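Local coordinates for protein D-glyceraldehyde dehydrogenase (NADP(+)) (Thermoplasma acidophilum, PDB 5IZD) that oxidises D-glyceraldehyde to glycerate with NADP+ in the non-phosphorylated Entner-Doudoroff pathway, working as a homotetramer built as a dimer of dimers, at residues Asn219-Thr224 with Gln231-Lys236; Val142-Pro147 with Ala156-Pro161; Asp51-Trp56 with Lys136-Ile141. One frame throughout, in Å; residues are numbered along the deposited sequence.

Interaction 1 of 3, residues Asn219-Thr224 with Gln231-Lys236; sequences NLITMT and QRIMQK. With NAP (NADP nicotinamide-adenine-dinucleotide phosphate), chain I.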
loop_
_atom_site.group_PDB
_atom_site.type_symbol
_atom_site.label_atom_id
_atom_site.label_comp_id
_atom_site.label_asym_id
_atom_site.label_seq_id
_atom_site.Cartn_x
_atom_site.Cartn_y
_atom_site.Cartn_z
ATOM N N ASN A 219 -16.716 -21.181 -0.329
ATOM C CA ASN A 219 -16.342 -19.949 0.389
ATOM C C ASN A 219 -16.345 -18.670 -0.452
ATOM O O ASN A 219 -16.471 -17.539 0.095
ATOM C CB ASN A 219 -14.962 -20.146 1.012
ATOM C CG ASN A 219 -14.909 -21.330 1.981
ATOM O OD1 ASN A 219 -14.132 -22.269 1.784
ATOM N ND2 ASN A 219 -15.748 -21.303 3.012
ATOM N N LEU A 220 -16.176 -18.844 -1.772
ATOM C CA LEU A 220 -16.040 -17.722 -2.698
ATOM C C LEU A 220 -16.556 -18.170 -4.089
ATOM O O LEU A 220 -16.378 -19.341 -4.516
ATOM C CB LEU A 220 -14.598 -17.224 -2.749
ATOM C CG LEU A 220 -14.271 -15.981 -3.605
ATOM C CD1 LEU A 220 -12.987 -15.349 -3.137
ATOM C CD2 LEU A 220 -14.086 -16.430 -5.084
ATOM N N ILE A 221 -17.322 -17.284 -4.698
ATOM C CA ILE A 221 -17.839 -17.446 -6.058
ATOM C C ILE A 221 -17.308 -16.308 -6.921
ATOM O O ILE A 221 -17.519 -15.104 -6.622
ATOM C CB ILE A 221 -19.373 -17.503 -6.083
ATOM C CG1 ILE A 221 -19.841 -18.772 -5.338
ATOM C CG2 ILE A 221 -19.894 -17.664 -7.521
ATOM C CD1 ILE A 221 -21.235 -18.701 -4.793
ATOM N N THR A 222 -16.598 -16.692 -7.970
ATOM C CA THR A 222 -16.115 -15.800 -8.985
ATOM C C THR A 222 -16.827 -16.113 -10.314
ATOM O O THR A 222 -16.793 -17.261 -10.782
ATOM C CB THR A 222 -14.579 -15.809 -9.097
ATOM O OG1 THR A 222 -14.185 -14.817 -10.052
ATOM C CG2 THR A 222 -13.977 -17.145 -9.488
ATOM N N MET A 223 -17.528 -15.129 -10.875
ATOM C CA MET A 223 -18.484 -15.386 -11.978
ATOM C C MET A 223 -18.521 -14.215 -12.923
ATOM O O MET A 223 -18.413 -13.047 -12.489
ATOM C CB MET A 223 -19.902 -15.666 -11.455
ATOM C CG MET A 223 -20.982 -15.722 -12.507
ATOM S SD MET A 223 -21.783 -14.153 -12.877
ATOM C CE MET A 223 -23.167 -14.607 -13.932
ATOM N N THR A 224 -18.694 -14.520 -14.204
ATOM C CA THR A 224 -18.899 -13.490 -15.199
ATOM C C THR A 224 -20.026 -13.986 -16.098
ATOM O O THR A 224 -20.072 -15.165 -16.381
ATOM C CB THR A 224 -17.595 -13.182 -15.957
ATOM O OG1 THR A 224 -16.619 -12.634 -15.062
ATOM C CG2 THR A 224 -17.808 -12.209 -17.121
ATOM N N GLN A 231 -27.755 -11.892 -10.303
ATOM C CA GLN A 231 -28.761 -11.620 -9.265
ATOM C C GLN A 231 -29.182 -12.924 -8.581
ATOM O O GLN A 231 -29.294 -12.992 -7.368
ATOM C CB GLN A 231 -29.970 -10.910 -9.816
ATOM C CG GLN A 231 -29.694 -9.535 -10.385
ATOM C CD GLN A 231 -30.903 -8.928 -11.021
ATOM O OE1 GLN A 231 -31.331 -9.337 -12.094
ATOM N NE2 GLN A 231 -31.485 -7.974 -10.357
ATOM N N ARG A 232 -29.337 -13.977 -9.367
ATOM C CA ARG A 232 -29.680 -15.285 -8.824
ATOM C C ARG A 232 -28.570 -15.867 -7.936
ATOM O O ARG A 232 -28.855 -16.379 -6.856
ATOM C CB ARG A 232 -30.048 -16.249 -9.948
ATOM C CG ARG A 232 -30.591 -17.573 -9.470
ATOM C CD ARG A 232 -31.357 -18.327 -10.545
ATOM N NE ARG A 232 -31.898 -19.607 -10.028
ATOM C CZ ARG A 232 -33.090 -19.775 -9.412
ATOM N NH1 ARG A 232 -33.922 -18.756 -9.184
ATOM N NH2 ARG A 232 -33.488 -20.982 -9.008
ATOM N N ILE A 233 -27.325 -15.765 -8.381
ATOM C CA ILE A 233 -26.215 -16.254 -7.591
ATOM C C ILE A 233 -26.146 -15.519 -6.237
ATOM O O ILE A 233 -25.952 -16.137 -5.192
ATOM C CB ILE A 233 -24.881 -16.095 -8.351
ATOM C CG1 ILE A 233 -24.829 -17.098 -9.471
ATOM C CG2 ILE A 233 -23.672 -16.221 -7.402
ATOM C CD1 ILE A 233 -23.825 -16.775 -10.542
ATOM N N MET A 234 -26.309 -14.208 -6.272
ATOM C CA MET A 234 -26.314 -13.445 -5.059
ATOM C C MET A 234 -27.420 -13.875 -4.120
ATOM O O MET A 234 -27.193 -13.972 -2.911
ATOM C CB MET A 234 -26.407 -11.926 -5.378
ATOM C CG MET A 234 -26.118 -11.019 -4.230
ATOM S SD MET A 234 -25.919 -9.299 -4.798
ATOM C CE MET A 234 -26.059 -8.478 -3.223
ATOM N N GLN A 235 -28.618 -14.109 -4.635
ATOM C CA GLN A 235 -29.714 -14.606 -3.782
ATOM C C GLN A 235 -29.400 -15.979 -3.146
ATOM O O GLN A 235 -29.592 -16.155 -1.942
ATOM C CB GLN A 235 -30.998 -14.730 -4.580
ATOM C CG GLN A 235 -31.602 -13.398 -4.995
ATOM C CD GLN A 235 -32.520 -13.589 -6.195
ATOM O OE1 GLN A 235 -32.806 -14.710 -6.575
ATOM N NE2 GLN A 235 -32.949 -12.486 -6.812
ATOM N N LYS A 236 -28.908 -16.931 -3.965
ATOM C CA LYS A 236 -28.570 -18.276 -3.485
ATOM C C LYS A 236 -27.402 -18.304 -2.506
ATOM O O LYS A 236 -27.464 -19.041 -1.513
ATOM C CB LYS A 236 -28.288 -19.247 -4.632
ATOM C CG LYS A 236 -29.428 -19.450 -5.589
ATOM C CD LYS A 236 -30.707 -19.816 -4.875
ATOM C CE LYS A 236 -31.740 -20.293 -5.880
ATOM N NZ LYS A 236 -33.054 -20.373 -5.186
HETATM P PA NAP I . -25.014 -16.690 -18.084
HETATM O O1A NAP I . -26.317 -17.424 -18.027
HETATM O O2A NAP I . -24.818 -15.510 -17.155
HETATM O O5B NAP I . -23.811 -17.775 -17.868
HETATM C C5B NAP I . -22.585 -17.518 -17.147
HETATM C C4B NAP I . -22.165 -18.760 -16.338
HETATM O O4B NAP I . -23.085 -18.970 -15.250
HETATM C C3B NAP I . -22.219 -20.061 -17.164
HETATM O O3B NAP I . -21.184 -20.968 -16.697
HETATM C C2B NAP I . -23.583 -20.604 -16.843
HETATM O O2B NAP I . -23.745 -21.984 -17.156
HETATM C C1B NAP I . -23.672 -20.301 -15.372
HETATM N N9A NAP I . -25.027 -20.319 -14.799
HETATM C C8A NAP I . -26.223 -20.186 -15.433
HETATM N N7A NAP I . -27.238 -20.271 -14.601
HETATM C C5A NAP I . -26.639 -20.437 -13.348
HETATM C C6A NAP I . -27.165 -20.577 -12.063
HETATM N N6A NAP I . -28.479 -20.553 -11.805
HETATM N N1A NAP I . -26.307 -20.727 -11.033
HETATM C C2A NAP I . -24.986 -20.775 -11.285
HETATM N N3A NAP I . -24.400 -20.665 -12.485
HETATM C C4A NAP I . -25.300 -20.484 -13.476
HETATM O O3 NAP I . -24.811 -16.206 -19.583
HETATM P PN NAP I . -25.741 -16.401 -20.883
HETATM O O1N NAP I . -25.831 -17.874 -21.243
HETATM O O2N NAP I . -25.206 -15.557 -22.013
HETATM O O5D NAP I . -27.135 -15.887 -20.444
HETATM P P2B NAP I . -24.651 -22.397 -18.483
HETATM O O1X NAP I . -24.701 -23.933 -18.492
HETATM O O2X NAP I . -23.961 -21.920 -19.673
HETATM O O3X NAP I . -26.028 -21.843 -18.347
#
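Ile221 and Met223 meet Ile233 in a small, wholly apolar strand-to-helix contact inside a beta-alpha-beta unit of the NADP-binding domain, where strand 220-224 leads into helix 227-236 and the chain returns as strand 243-247. The two strand residues, two positions apart along the strand, direct their side chains from the same face of the sheet toward the helix, and Ile233 answers both with its two branches. Its CG2 methyl comes within 4.0 Å of CG2 of Ile221. The other branch leaves with CG1 anti to the carbonyl carbon (chi1 -72°) and carries the terminal methyl CD1 to the methionine, 3.6 Å from CG of Met223. Leu145 of the neighbouring strand 130-145 also touches Ile233, while Val213 of helix 205-214 packs on Ile221.

Two of the three, Ile233 and Met223, also border the cofactor. Ile233 CG1 lies 4.1 Å from C2A of the NADP adenine, and the preceding residue, Arg232, runs an extended chain past the adenine amino group, with CD 3.9 Å from N6A. That group sits at the edge of the guanidinium, near its plane; Lys236 CE lies 3.6 Å above one guanidinium face, toward the rim, and Asp210 forms a salt bridge with NH2, which probably steadies the group beside the base. Met223 leaves its backbone with CG anti to N and then bends at chi2 (-90°), a turn that brings its terminal methyl CE to 3.7 Å from the phosphate oxygen O2A of NADP.

Interaction 2 of 3, residues Val142-Pro147 with Ala156-Pro161; sequences VVALTP and ARKLAP. With NAP (NADP nicotinamide-adenine-dinucleotide phosphate), chain I.
The end of strand 130-145, where the chain reaches the NADP site, is lined by the side chain of Lys158 from helix 153-164. Its CB lies 4.2 Å from CB of Ala144, and the chain then continues past Thr146, the two side chains running in opposite directions, with Lys158 CD 3.9 Å from the CG2 methyl of the threonine. Further out, Lys158 CE comes to 3.9 Å from the carbonyl O of Leu145. Strand, helix and the following strand 168-172 form a beta-alpha-beta unit of the Rossmann-like cofactor domain of aldehyde dehydrogenases, and the lysine spans the interface between its first two elements. The chain is extended until chi4 (-68°), where it bends and delivers NZ to Thr222 and Thr224 of the adjoining strand and to Glu458, its salt-bridge partner; the buried ammonium is thus gripped by two hydroxyls and a carboxylate.

Leu145 points away from the helix, to the cofactor side: CD1 lies 3.7 Å from N3A of the adenine. Next along, the backbone O of Thr146 accepts a 2.8 Å hydrogen bond from the ribose hydroxyl O3B of NADP.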
loop_
_atom_site.group_PDB
_atom_site.type_symbol
_atom_site.label_atom_id
_atom_site.label_comp_id
_atom_site.label_asym_id
_atom_site.label_seq_id
_atom_site.Cartn_x
_atom_site.Cartn_y
_atom_site.Cartn_z
ATOM N N VAL A 142 -13.026 -22.040 -3.933
ATOM C CA VAL A 142 -13.488 -21.079 -4.937
ATOM C C VAL A 142 -14.290 -21.859 -6.017
ATOM O O VAL A 142 -13.799 -22.869 -6.527
ATOM C CB VAL A 142 -12.265 -20.368 -5.600
ATOM C CG1 VAL A 142 -12.659 -19.568 -6.819
ATOM C CG2 VAL A 142 -11.517 -19.505 -4.607
ATOM N N VAL A 143 -15.492 -21.383 -6.321
ATOM C CA VAL A 143 -16.263 -21.823 -7.437
ATOM C C VAL A 143 -16.139 -20.744 -8.512
ATOM O O VAL A 143 -16.340 -19.485 -8.251
ATOM C CB VAL A 143 -17.739 -22.057 -7.069
ATOM C CG1 VAL A 143 -18.570 -22.257 -8.325
ATOM C CG2 VAL A 143 -17.891 -23.249 -6.140
ATOM N N ALA A 144 -15.726 -21.202 -9.683
ATOM C CA ALA A 144 -15.497 -20.343 -10.835
ATOM C C ALA A 144 -16.488 -20.681 -11.935
ATOM O O ALA A 144 -16.573 -21.844 -12.359
ATOM C CB ALA A 144 -14.092 -20.488 -11.352
ATOM N N LEU A 145 -17.299 -19.677 -12.315
ATOM C CA LEU A 145 -18.383 -19.843 -13.264
ATOM C C LEU A 145 -18.057 -18.937 -14.435
ATOM O O LEU A 145 -18.074 -17.689 -14.291
ATOM C CB LEU A 145 -19.744 -19.488 -12.660
ATOM C CG LEU A 145 -20.175 -20.315 -11.469
ATOM C CD1 LEU A 145 -21.310 -19.596 -10.755
ATOM C CD2 LEU A 145 -20.564 -21.704 -11.822
ATOM N N THR A 146 -17.735 -19.531 -15.584
ATOM C CA THR A 146 -17.227 -18.749 -16.726
ATOM C C THR A 146 -18.256 -18.639 -17.840
ATOM O O THR A 146 -19.102 -19.560 -18.032
ATOM C CB THR A 146 -15.850 -19.244 -17.262
ATOM O OG1 THR A 146 -15.890 -20.631 -17.554
ATOM C CG2 THR A 146 -14.809 -19.011 -16.205
ATOM N N PRO A 147 -18.228 -17.496 -18.560
ATOM C CA PRO A 147 -19.126 -17.311 -19.711
ATOM C C PRO A 147 -18.580 -17.848 -21.067
ATOM O O PRO A 147 -17.457 -18.362 -21.153
ATOM C CB PRO A 147 -19.283 -15.814 -19.756
ATOM C CG PRO A 147 -17.936 -15.335 -19.369
ATOM C CD PRO A 147 -17.358 -16.320 -18.380
ATOM N N ALA A 156 -8.561 -18.463 -17.603
ATOM C CA ALA A 156 -7.288 -17.923 -17.114
ATOM C C ALA A 156 -7.478 -16.807 -16.035
ATOM O O ALA A 156 -6.797 -16.807 -15.042
ATOM C CB ALA A 156 -6.449 -17.366 -18.266
ATOM N N ARG A 157 -8.389 -15.876 -16.273
ATOM C CA ARG A 157 -8.616 -14.745 -15.360
ATOM C C ARG A 157 -9.002 -15.156 -13.938
ATOM O O ARG A 157 -8.616 -14.494 -13.017
ATOM C CB ARG A 157 -9.704 -13.833 -15.910
ATOM C CG ARG A 157 -10.229 -12.818 -14.896
ATOM C CD ARG A 157 -11.225 -11.906 -15.562
ATOM N NE ARG A 157 -10.555 -11.001 -16.456
ATOM C CZ ARG A 157 -11.184 -10.221 -17.332
ATOM N NH1 ARG A 157 -12.514 -10.230 -17.442
ATOM N NH2 ARG A 157 -10.458 -9.423 -18.105
ATOM N N LYS A 158 -9.780 -16.212 -13.799
ATOM C CA LYS A 158 -10.260 -16.743 -12.548
ATOM C C LYS A 158 -9.344 -17.799 -11.903
ATOM O O LYS A 158 -9.088 -17.722 -10.689
ATOM C CB LYS A 158 -11.669 -17.303 -12.777
ATOM C CG LYS A 158 -12.597 -16.161 -13.178
ATOM C CD LYS A 158 -14.042 -16.556 -13.259
ATOM C CE LYS A 158 -14.864 -15.500 -13.968
ATOM N NZ LYS A 158 -14.955 -14.266 -13.163
ATOM N N LEU A 159 -8.816 -18.744 -12.684
ATOM C CA LEU A 159 -7.967 -19.815 -12.122
ATOM C C LEU A 159 -6.608 -19.299 -11.663
ATOM O O LEU A 159 -6.161 -19.662 -10.598
ATOM C CB LEU A 159 -7.713 -20.993 -13.092
ATOM C CG LEU A 159 -8.853 -21.859 -13.606
ATOM C CD1 LEU A 159 -8.279 -22.893 -14.527
ATOM C CD2 LEU A 159 -9.617 -22.558 -12.528
ATOM N N ALA A 160 -5.940 -18.471 -12.452
ATOM C CA ALA A 160 -4.583 -18.030 -12.037
ATOM C C ALA A 160 -4.541 -17.349 -10.674
ATOM O O ALA A 160 -3.778 -17.804 -9.809
ATOM C CB ALA A 160 -3.880 -17.206 -13.093
ATOM N N PRO A 161 -5.404 -16.328 -10.444
ATOM C CA PRO A 161 -5.273 -15.669 -9.135
ATOM C C PRO A 161 -5.811 -16.527 -7.998
ATOM O O PRO A 161 -5.312 -16.431 -6.869
ATOM C CB PRO A 161 -6.133 -14.404 -9.264
ATOM C CG PRO A 161 -7.063 -14.670 -10.417
ATOM C CD PRO A 161 -6.303 -15.570 -11.333
HETATM P PA NAP I . -25.014 -16.690 -18.084
HETATM O O1A NAP I . -26.317 -17.424 -18.027
HETATM O O2A NAP I . -24.818 -15.510 -17.155
HETATM O O5B NAP I . -23.811 -17.775 -17.868
HETATM C C5B NAP I . -22.585 -17.518 -17.147
HETATM C C4B NAP I . -22.165 -18.760 -16.338
HETATM O O4B NAP I . -23.085 -18.970 -15.250
HETATM C C3B NAP I . -22.219 -20.061 -17.164
HETATM O O3B NAP I . -21.184 -20.968 -16.697
HETATM C C2B NAP I . -23.583 -20.604 -16.843
HETATM O O2B NAP I . -23.745 -21.984 -17.156
HETATM C C1B NAP I . -23.672 -20.301 -15.372
HETATM N N9A NAP I . -25.027 -20.319 -14.799
HETATM C C8A NAP I . -26.223 -20.186 -15.433
HETATM N N7A NAP I . -27.238 -20.271 -14.601
HETATM C C5A NAP I . -26.639 -20.437 -13.348
HETATM C C6A NAP I . -27.165 -20.577 -12.063
HETATM N N6A NAP I . -28.479 -20.553 -11.805
HETATM N N1A NAP I . -26.307 -20.727 -11.033
HETATM C C2A NAP I . -24.986 -20.775 -11.285
HETATM N N3A NAP I . -24.400 -20.665 -12.485
HETATM C C4A NAP I . -25.300 -20.484 -13.476
HETATM O O3 NAP I . -24.811 -16.206 -19.583
HETATM P PN NAP I . -25.741 -16.401 -20.883
HETATM O O1N NAP I . -25.831 -17.874 -21.243
HETATM O O2N NAP I . -25.206 -15.557 -22.013
HETATM O O5D NAP I . -27.135 -15.887 -20.444
HETATM P P2B NAP I . -24.651 -22.397 -18.483
HETATM O O1X NAP I . -24.701 -23.933 -18.492
HETATM O O2X NAP I . -23.961 -21.920 -19.673
HETATM O O3X NAP I . -26.028 -21.843 -18.347
#

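Interaction 3 of 3, residues Asp51-Trp56 with Lys136-Ile141; sequences DAFWAW and KVPYGI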
loop_
_atom_site.group_PDB
_atom_site.type_symbol
_atom_site.label_atom_id
_atom_site.label_comp_id
_atom_site.label_asym_id
_atom_site.label_seq_id
_atom_site.Cartn_x
_atom_site.Cartn_y
_atom_site.Cartn_z
ATOM N N ASP A 51 -10.614 -31.385 0.809
ATOM C CA ASP A 51 -9.551 -32.249 1.276
ATOM C C ASP A 51 -8.162 -31.840 0.744
ATOM O O ASP A 51 -7.189 -32.065 1.410
ATOM C CB ASP A 51 -9.866 -33.727 0.954
ATOM C CG ASP A 51 -11.188 -34.236 1.630
ATOM O OD1 ASP A 51 -11.684 -33.659 2.637
ATOM O OD2 ASP A 51 -11.725 -35.252 1.132
ATOM N N ALA A 52 -8.057 -31.205 -0.409
ATOM C CA ALA A 52 -6.770 -30.746 -0.888
ATOM C C ALA A 52 -6.334 -29.379 -0.266
ATOM O O ALA A 52 -5.192 -29.000 -0.419
ATOM C CB ALA A 52 -6.814 -30.648 -2.407
ATOM N N PHE A 53 -7.229 -28.674 0.421
ATOM C CA PHE A 53 -7.023 -27.269 0.785
ATOM C C PHE A 53 -5.777 -27.020 1.622
ATOM O O PHE A 53 -4.945 -26.213 1.212
ATOM C CB PHE A 53 -8.257 -26.622 1.465
ATOM C CG PHE A 53 -7.960 -25.245 2.055
ATOM C CD1 PHE A 53 -7.724 -24.171 1.223
ATOM C CD2 PHE A 53 -7.818 -25.048 3.428
ATOM C CE1 PHE A 53 -7.387 -22.924 1.727
ATOM C CE2 PHE A 53 -7.495 -23.789 3.946
ATOM C CZ PHE A 53 -7.274 -22.726 3.088
ATOM N N TRP A 54 -5.610 -27.754 2.721
ATOM C CA TRP A 54 -4.490 -27.465 3.646
ATOM C C TRP A 54 -3.082 -27.634 3.076
ATOM O O TRP A 54 -2.221 -26.759 3.240
ATOM C CB TRP A 54 -4.650 -28.170 5.010
ATOM C CG TRP A 54 -5.566 -27.398 5.847
ATOM C CD1 TRP A 54 -6.844 -27.725 6.202
ATOM C CD2 TRP A 54 -5.314 -26.075 6.370
ATOM N NE1 TRP A 54 -7.395 -26.694 6.953
ATOM C CE2 TRP A 54 -6.483 -25.672 7.066
ATOM C CE3 TRP A 54 -4.223 -25.196 6.297
ATOM C CZ2 TRP A 54 -6.589 -24.434 7.711
ATOM C CZ3 TRP A 54 -4.323 -23.948 6.937
ATOM C CH2 TRP A 54 -5.505 -23.583 7.634
ATOM N N ALA A 55 -2.889 -28.698 2.373
ATOM C CA ALA A 55 -1.637 -28.993 1.663
ATOM C C ALA A 55 -1.346 -28.052 0.483
ATOM O O ALA A 55 -0.169 -27.806 0.180
ATOM C CB ALA A 55 -1.679 -30.440 1.136
ATOM N N TRP A 56 -2.390 -27.527 -0.180
ATOM C CA TRP A 56 -2.190 -26.474 -1.201
ATOM C C TRP A 56 -1.843 -25.122 -0.512
ATOM O O TRP A 56 -0.861 -24.459 -0.872
ATOM C CB TRP A 56 -3.424 -26.367 -2.097
ATOM C CG TRP A 56 -3.333 -25.494 -3.315
ATOM C CD1 TRP A 56 -4.134 -24.413 -3.592
ATOM C CD2 TRP A 56 -2.423 -25.593 -4.409
ATOM N NE1 TRP A 56 -3.807 -23.863 -4.791
ATOM C CE2 TRP A 56 -2.758 -24.562 -5.323
ATOM C CE3 TRP A 56 -1.376 -26.461 -4.726
ATOM C CZ2 TRP A 56 -2.078 -24.356 -6.519
ATOM C CZ3 TRP A 56 -0.703 -26.270 -5.943
ATOM C CH2 TRP A 56 -1.059 -25.193 -6.822
ATOM N N LYS A 136 -3.007 -12.334 5.399
ATOM C CA LYS A 136 -3.840 -12.513 4.227
ATOM C C LYS A 136 -3.770 -13.996 3.897
ATOM O O LYS A 136 -2.667 -14.519 3.710
ATOM C CB LYS A 136 -3.329 -11.640 3.113
ATOM C CG LYS A 136 -3.972 -10.280 3.174
ATOM C CD LYS A 136 -3.492 -9.339 2.114
ATOM C CE LYS A 136 -4.012 -7.979 2.502
ATOM N NZ LYS A 136 -3.570 -6.952 1.544
ATOM N N VAL A 137 -4.930 -14.673 3.923
ATOM C CA VAL A 137 -5.008 -16.126 3.793
ATOM C C VAL A 137 -6.074 -16.485 2.723
ATOM O O VAL A 137 -6.998 -15.721 2.505
ATOM C CB VAL A 137 -5.385 -16.811 5.111
ATOM C CG1 VAL A 137 -4.329 -16.594 6.152
ATOM C CG2 VAL A 137 -6.727 -16.348 5.637
ATOM N N PRO A 138 -5.980 -17.669 2.138
ATOM C CA PRO A 138 -7.036 -18.004 1.160
ATOM C C PRO A 138 -8.430 -18.113 1.814
ATOM O O PRO A 138 -8.530 -18.363 3.015
ATOM C CB PRO A 138 -6.567 -19.352 0.552
ATOM C CG PRO A 138 -5.376 -19.772 1.312
ATOM C CD PRO A 138 -4.919 -18.679 2.215
ATOM N N TYR A 139 -9.472 -17.853 1.044
ATOM C CA TYR A 139 -10.877 -18.127 1.467
ATOM C C TYR A 139 -11.126 -19.600 1.614
ATOM O O TYR A 139 -11.969 -20.003 2.402
ATOM C CB TYR A 139 -11.929 -17.572 0.486
ATOM C CG TYR A 139 -12.173 -16.114 0.635
ATOM C CD1 TYR A 139 -11.324 -15.201 0.067
ATOM C CD2 TYR A 139 -13.253 -15.651 1.365
ATOM C CE1 TYR A 139 -11.532 -13.850 0.230
ATOM C CE2 TYR A 139 -13.489 -14.281 1.546
ATOM C CZ TYR A 139 -12.606 -13.391 1.004
ATOM O OH TYR A 139 -12.804 -12.056 1.120
ATOM N N GLY A 140 -10.447 -20.421 0.832
ATOM C CA GLY A 140 -10.730 -21.863 0.872
ATOM C C GLY A 140 -11.153 -22.397 -0.462
ATOM O O GLY A 140 -10.323 -22.421 -1.327
ATOM N N ILE A 141 -12.425 -22.779 -0.623
ATOM C CA ILE A 141 -12.945 -23.293 -1.884
ATOM C C ILE A 141 -13.628 -22.267 -2.772
ATOM O O ILE A 141 -14.645 -21.688 -2.381
ATOM C CB ILE A 141 -13.939 -24.461 -1.676
ATOM C CG1 ILE A 141 -13.256 -25.519 -0.813
ATOM C CG2 ILE A 141 -14.363 -25.015 -3.035
ATOM C CD1 ILE A 141 -14.208 -26.551 -0.246
#
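Phe53 reaches from helix 39-77 to the chain at Pro138 and Gly140, meeting both with the CE1 corner of its ring. With CG anti to the backbone N (chi1 170°), the ring is carried off the helix toward the other segment, and CE1 comes to 3.6 Å from CA of Gly140, an oblique approach. Pro138 lies at the ring edge: its CG is 3.8 Å from Phe53 CE1, and CB is equally near to that atom, so one flank of the pyrrolidine borders the aromatic rim. This joins the long helix 39-77, the first helix of the chain, to strand 130-145 where that strand is interrupted, between its outer part, paired with strand 468-476, and the part entering the cofactor-domain sheet. Gly140 has phi/psi of 121°/-110°, at which a beta carbon would press on the carbonyl O of Tyr139. Trp54, in the same helix, turns its indole so that Phe53 CE2 stands 3.7 Å above the centre of one face. Replacing Phe53 with alanine would probably open a gap beside Pro138 and Gly140 and leave that indole face without its aromatic neighbour. Arg429 of a second subunit packs on Phe53 and is hydrogen-bonded to Pro138 O.

Overall arrangement
From the N terminus, interaction 3 closes first, with a loop of 79 residues that brings helix 39-77 against the interrupted part of strand 130-145. The chain runs directly on from residue 141 into interaction 2, a short closure onto helix 153-164, and interaction 1 repeats such a strand-to-helix step at 219-224 with 231-236. The three are in series, neither nested nor crossed. Strands 130-145 and 220-224 are parallel neighbours: Thr222 N lies 2.8 Å from Val143 O, and Asn219 N 3.0 Å from Ile141 O, both probable hydrogen bonds. Interactions 1 and 2 both touch NADP, whereas interactions 1 and 3 both border a second subunit.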